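Local coordinates for high-potential iron-sulfur protein (Rhodoferax fermentans, PDB 1HLQ) that carries electrons at high redox potential on a [4Fe-4S] cluster, as in photosynthetic electron transfer between the cytochrome bc1 complex and a membrane-bound tetraheme cytochrome, at residues H32-L43 with V63-K74. Sequence-based numbering, arbitrary orientation. Where two conformers were deposited one is given.
With SF4 (iron/sulfur cluster), chain G; SO4 (sulfate ion), chain D.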
loop_
_atom_site.group_PDB
_atom_site.type_symbol
_atom_site.label_atom_id
_atom_site.label_comp_id
_atom_site.label_asym_id
_atom_site.label_seq_id
_atom_site.Cartn_x
_atom_site.Cartn_y
_atom_site.Cartn_z
ATOM N N HIS A 32 2.316 17.959 -7.222
ATOM C CA HIS A 32 3.490 17.837 -6.367
ATOM C C HIS A 32 4.106 19.220 -6.178
ATOM O O HIS A 32 4.169 20.026 -7.100
ATOM C CB HIS A 32 4.539 16.954 -7.050
ATOM C CG HIS A 32 5.936 17.135 -6.562
ATOM N ND1 HIS A 32 6.543 16.384 -5.584
ATOM C CD2 HIS A 32 6.848 18.068 -6.960
ATOM C CE1 HIS A 32 7.776 16.866 -5.395
ATOM N NE2 HIS A 32 7.969 17.894 -6.215
ATOM N N THR A 33 4.697 19.454 -5.015
ATOM C CA THR A 33 5.564 20.602 -4.816
ATOM C C THR A 33 6.753 20.116 -3.981
ATOM O O THR A 33 6.601 19.129 -3.257
ATOM C CB THR A 33 5.035 21.852 -4.111
ATOM O OG1 THR A 33 4.827 21.591 -2.728
ATOM C CG2 THR A 33 3.749 22.350 -4.746
ATOM N N LYS A 34 7.856 20.869 -3.950
ATOM C CA LYS A 34 9.003 20.450 -3.131
ATOM C C LYS A 34 8.754 20.678 -1.655
ATOM O O LYS A 34 9.570 20.254 -0.816
ATOM C CB LYS A 34 10.383 20.910 -3.572
ATOM C CG LYS A 34 10.613 22.402 -3.644
ATOM C CD LYS A 34 11.787 22.738 -4.558
ATOM C CE LYS A 34 13.114 22.764 -3.828
ATOM N NZ LYS A 34 14.062 23.749 -4.445
ATOM N N ASP A 35 7.610 21.240 -1.254
ATOM C CA ASP A 35 7.195 21.317 0.124
ATOM C C ASP A 35 6.696 19.945 0.602
ATOM O O ASP A 35 6.549 19.705 1.798
ATOM C CB ASP A 35 6.089 22.337 0.403
ATOM C CG ASP A 35 6.663 23.736 0.561
ATOM O OD1 ASP A 35 6.134 24.641 -0.109
ATOM O OD2 ASP A 35 7.629 23.846 1.353
ATOM N N GLN A 36 6.373 19.067 -0.339
ATOM C CA GLN A 36 5.925 17.720 -0.043
ATOM C C GLN A 36 7.151 16.796 -0.017
ATOM O O GLN A 36 7.827 16.627 -1.005
ATOM C CB GLN A 36 4.936 17.228 -1.098
ATOM C CG GLN A 36 3.721 18.122 -1.252
ATOM C CD GLN A 36 2.774 17.634 -2.331
ATOM O OE1 GLN A 36 2.953 16.611 -2.975
ATOM N NE2 GLN A 36 1.714 18.398 -2.586
ATOM N N SER A 37 7.348 16.155 1.122
ATOM C CA SER A 37 8.392 15.140 1.228
ATOM C C SER A 37 7.939 14.152 2.289
ATOM O O SER A 37 7.033 14.416 3.070
ATOM C CB SER A 37 9.768 15.726 1.539
ATOM O OG SER A 37 9.688 16.373 2.796
ATOM N N CYS A 38 8.649 13.032 2.418
ATOM C CA CYS A 38 8.297 12.077 3.474
ATOM C C CYS A 38 8.362 12.750 4.834
ATOM O O CYS A 38 7.506 12.518 5.682
ATOM C CB CYS A 38 9.207 10.857 3.415
ATOM S SG CYS A 38 9.175 9.977 1.838
ATOM N N SER A 39 9.325 13.645 5.023
ATOM C CA SER A 39 9.452 14.336 6.306
ATOM C C SER A 39 8.215 15.160 6.643
ATOM O O SER A 39 7.993 15.424 7.823
ATOM C CB SER A 39 10.687 15.228 6.317
ATOM O OG SER A 39 10.596 16.198 5.303
ATOM N N THR A 40 7.445 15.610 5.653
ATOM C CA THR A 40 6.242 16.392 5.919
ATOM C C THR A 40 4.970 15.600 5.680
ATOM O O THR A 40 3.862 16.166 5.689
ATOM C CB THR A 40 6.184 17.680 5.075
ATOM O OG1 THR A 40 6.093 17.380 3.672
ATOM C CG2 THR A 40 7.406 18.554 5.341
ATOM N N CYS A 41 5.078 14.291 5.523
ATOM C CA CYS A 41 3.960 13.400 5.253
ATOM C C CYS A 41 3.377 12.803 6.523
ATOM O O CYS A 41 4.111 12.365 7.411
ATOM C CB CYS A 41 4.440 12.263 4.328
ATOM S SG CYS A 41 3.173 11.068 3.877
ATOM N N ALA A 42 2.052 12.694 6.584
ATOM C CA ALA A 42 1.391 12.121 7.752
ATOM C C ALA A 42 1.697 10.651 7.950
ATOM O O ALA A 42 1.524 10.092 9.044
ATOM C CB ALA A 42 -0.113 12.337 7.637
ATOM N N LEU A 43 2.131 9.937 6.915
ATOM C CA LEU A 43 2.411 8.513 6.991
ATOM C C LEU A 43 3.830 8.194 7.423
ATOM O O LEU A 43 4.061 7.076 7.920
ATOM C CB LEU A 43 2.068 7.829 5.661
ATOM C CG LEU A 43 0.612 7.998 5.207
ATOM C CD1 LEU A 43 0.365 7.285 3.891
ATOM C CD2 LEU A 43 -0.372 7.527 6.265
ATOM N N VAL A 63 13.562 7.556 2.279
ATOM C CA VAL A 63 14.432 8.696 2.583
ATOM C C VAL A 63 13.530 9.871 2.933
ATOM O O VAL A 63 12.566 10.170 2.206
ATOM C CB VAL A 63 15.348 9.009 1.399
ATOM C CG1 VAL A 63 16.198 10.248 1.640
ATOM C CG2 VAL A 63 16.260 7.805 1.174
ATOM N N ALA A 64 13.836 10.604 4.006
ATOM C CA ALA A 64 13.002 11.688 4.502
ATOM C C ALA A 64 12.794 12.817 3.507
ATOM O O ALA A 64 11.733 13.476 3.485
ATOM C CB ALA A 64 13.575 12.200 5.806
ATOM N N LYS A 65 13.764 13.018 2.645
ATOM C CA LYS A 65 13.807 13.960 1.557
ATOM C C LYS A 65 12.957 13.516 0.373
ATOM O O LYS A 65 12.787 14.246 -0.603
ATOM C CB LYS A 65 15.238 14.001 0.959
ATOM C CG LYS A 65 16.257 14.810 1.712
ATOM C CD LYS A 65 17.633 14.741 1.071
ATOM C CE LYS A 65 17.640 15.260 -0.354
ATOM N NZ LYS A 65 19.022 15.649 -0.744
ATOM N N GLY A 66 12.487 12.266 0.399
ATOM C CA GLY A 66 11.768 11.626 -0.666
ATOM C C GLY A 66 10.309 12.020 -0.815
ATOM O O GLY A 66 9.823 12.931 -0.160
ATOM N N TRP A 67 9.597 11.326 -1.696
ATOM C CA TRP A 67 8.206 11.627 -2.000
ATOM C C TRP A 67 7.580 10.472 -2.769
ATOM O O TRP A 67 8.239 9.760 -3.511
ATOM C CB TRP A 67 8.165 12.868 -2.924
ATOM C CG TRP A 67 6.792 13.332 -3.303
ATOM C CD1 TRP A 67 6.017 14.220 -2.621
ATOM C CD2 TRP A 67 6.033 12.947 -4.449
ATOM N NE1 TRP A 67 4.806 14.409 -3.252
ATOM C CE2 TRP A 67 4.795 13.635 -4.387
ATOM C CE3 TRP A 67 6.260 12.088 -5.530
ATOM C CZ2 TRP A 67 3.804 13.483 -5.353
ATOM C CZ3 TRP A 67 5.270 11.933 -6.485
ATOM C CH2 TRP A 67 4.066 12.635 -6.394
ATOM N N CYS A 68 6.272 10.328 -2.584
ATOM C CA CYS A 68 5.499 9.414 -3.417
ATOM C C CYS A 68 4.107 10.027 -3.581
ATOM O O CYS A 68 3.756 11.003 -2.918
ATOM C CB CYS A 68 5.445 7.974 -2.954
ATOM S SG CYS A 68 4.122 7.653 -1.765
ATOM N N SER A 69 3.345 9.444 -4.505
ATOM C CA SER A 69 2.045 10.011 -4.869
ATOM C C SER A 69 1.040 9.982 -3.745
ATOM O O SER A 69 0.038 10.711 -3.815
ATOM C CB SER A 69 1.547 9.161 -6.054
ATOM O OG SER A 69 0.318 9.604 -6.575
ATOM N N ALA A 70 1.223 9.173 -2.714
ATOM C CA ALA A 70 0.371 9.115 -1.557
ATOM C C ALA A 70 0.682 10.185 -0.523
ATOM O O ALA A 70 0.085 10.171 0.562
ATOM C CB ALA A 70 0.455 7.732 -0.900
ATOM N N TRP A 71 1.647 11.083 -0.815
ATOM C CA TRP A 71 1.997 12.107 0.158
ATOM C C TRP A 71 0.757 12.689 0.820
ATOM O O TRP A 71 -0.118 13.170 0.092
ATOM C CB TRP A 71 2.842 13.209 -0.486
ATOM C CG TRP A 71 3.222 14.243 0.526
ATOM C CD1 TRP A 71 4.315 14.218 1.337
ATOM C CD2 TRP A 71 2.509 15.447 0.834
ATOM N NE1 TRP A 71 4.325 15.307 2.165
ATOM C CE2 TRP A 71 3.230 16.094 1.864
ATOM C CE3 TRP A 71 1.337 16.036 0.344
ATOM C CZ2 TRP A 71 2.826 17.296 2.426
ATOM C CZ3 TRP A 71 0.951 17.235 0.905
ATOM C CH2 TRP A 71 1.689 17.849 1.920
ATOM N N ALA A 72 0.714 12.617 2.138
ATOM C CA ALA A 72 -0.487 12.968 2.876
ATOM C C ALA A 72 -0.261 14.165 3.773
ATOM O O ALA A 72 0.526 14.081 4.704
ATOM C CB ALA A 72 -0.926 11.731 3.652
ATOM N N LYS A 73 -0.943 15.265 3.468
ATOM C CA LYS A 73 -0.823 16.476 4.283
ATOM C C LYS A 73 -1.395 16.159 5.660
ATOM O O LYS A 73 -2.419 15.484 5.763
ATOM C CB LYS A 73 -1.550 17.620 3.586
ATOM C CG LYS A 73 -1.296 19.022 4.123
ATOM C CD LYS A 73 -2.448 19.459 5.023
ATOM C CE LYS A 73 -2.369 20.937 5.383
ATOM N NZ LYS A 73 -2.696 21.809 4.213
ATOM N N LYS A 74 -0.710 16.557 6.718
ATOM C CA LYS A 74 -1.176 16.243 8.074
ATOM C C LYS A 74 -2.466 16.940 8.482
ATOM O O LYS A 74 -2.697 18.101 8.149
ATOM C CB LYS A 74 -0.050 16.603 9.055
ATOM C CG LYS A 74 1.239 15.856 8.752
ATOM C CD LYS A 74 2.416 16.341 9.577
ATOM C CE LYS A 74 3.673 15.579 9.198
ATOM N NZ LYS A 74 4.791 15.861 10.135
HETATM FE FE1 SF4 G . 7.031 9.197 1.765
HETATM FE FE2 SF4 G . 4.449 9.595 2.601
HETATM FE FE3 SF4 G . 5.496 7.104 2.515
HETATM FE FE4 SF4 G . 4.961 8.432 0.222
HETATM S S1 SF4 G . 3.388 7.798 1.785
HETATM S S2 SF4 G . 6.923 7.249 0.666
HETATM S S3 SF4 G . 5.453 10.611 0.778
HETATM S S4 SF4 G . 6.243 8.760 3.890
HETATM S S SO4 D . 7.999 23.593 -6.311
HETATM O O1 SO4 D . 8.459 22.170 -6.398
HETATM O O2 SO4 D . 6.747 23.750 -7.104
HETATM O O3 SO4 D . 9.115 24.445 -6.843
HETATM O O4 SO4 D . 7.733 23.956 -4.882
HETATM O O HOH W 1 6.115 13.553 9.001
HETATM O O HOH W 2 1.988 18.088 6.139
#
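Q36 lies flat on W71 and edge-on beside W67. Its amide covers one face of W71, planes 1° apart, with CG 3.4 Å from the centroid of the W71 six-membered ring in a CH-pi contact. The chain, extended beyond CG, carries OE1 to the indole edge of W67, where NE1 of W67 donates to an in-plane lone pair of Q36 OE1 at 2.9 Å; this bond, the stack and a weak bond from Q36 NE2 to K31 O together hold the amide's orientation. H32 packs edge-on against a face of W67 in a T-shaped pair, ND1 leading, planes at 88°. At the rim of W71, NE1 donates to T40 OG1 (3.1 Å) and weakly to S37 O. Backbone bonds join C38 N to G66 O, S39 N to A64 O and A42 N to A72 O. One water accepts from K74 NZ near S39 O and C41 O; another accepts from K74 N and donates to T40 O. C38, C41 and C68 each bind one iron through SG at 2.3 Å; C54 is the fourth ligand. C41 SG also accepts from A72 N (3.4 Å, 166°) and L43 N, as C68 SG does from A70 N; such N-H...S bonds probably stabilise the thiolate charge. W71 CB lies 3.9 Å from cluster S3; with Y17, Y44 and F57 it supplies the pocket's aromatics, which with cysteine ligation and N-H...S bonds characterise the HiPIP cluster site.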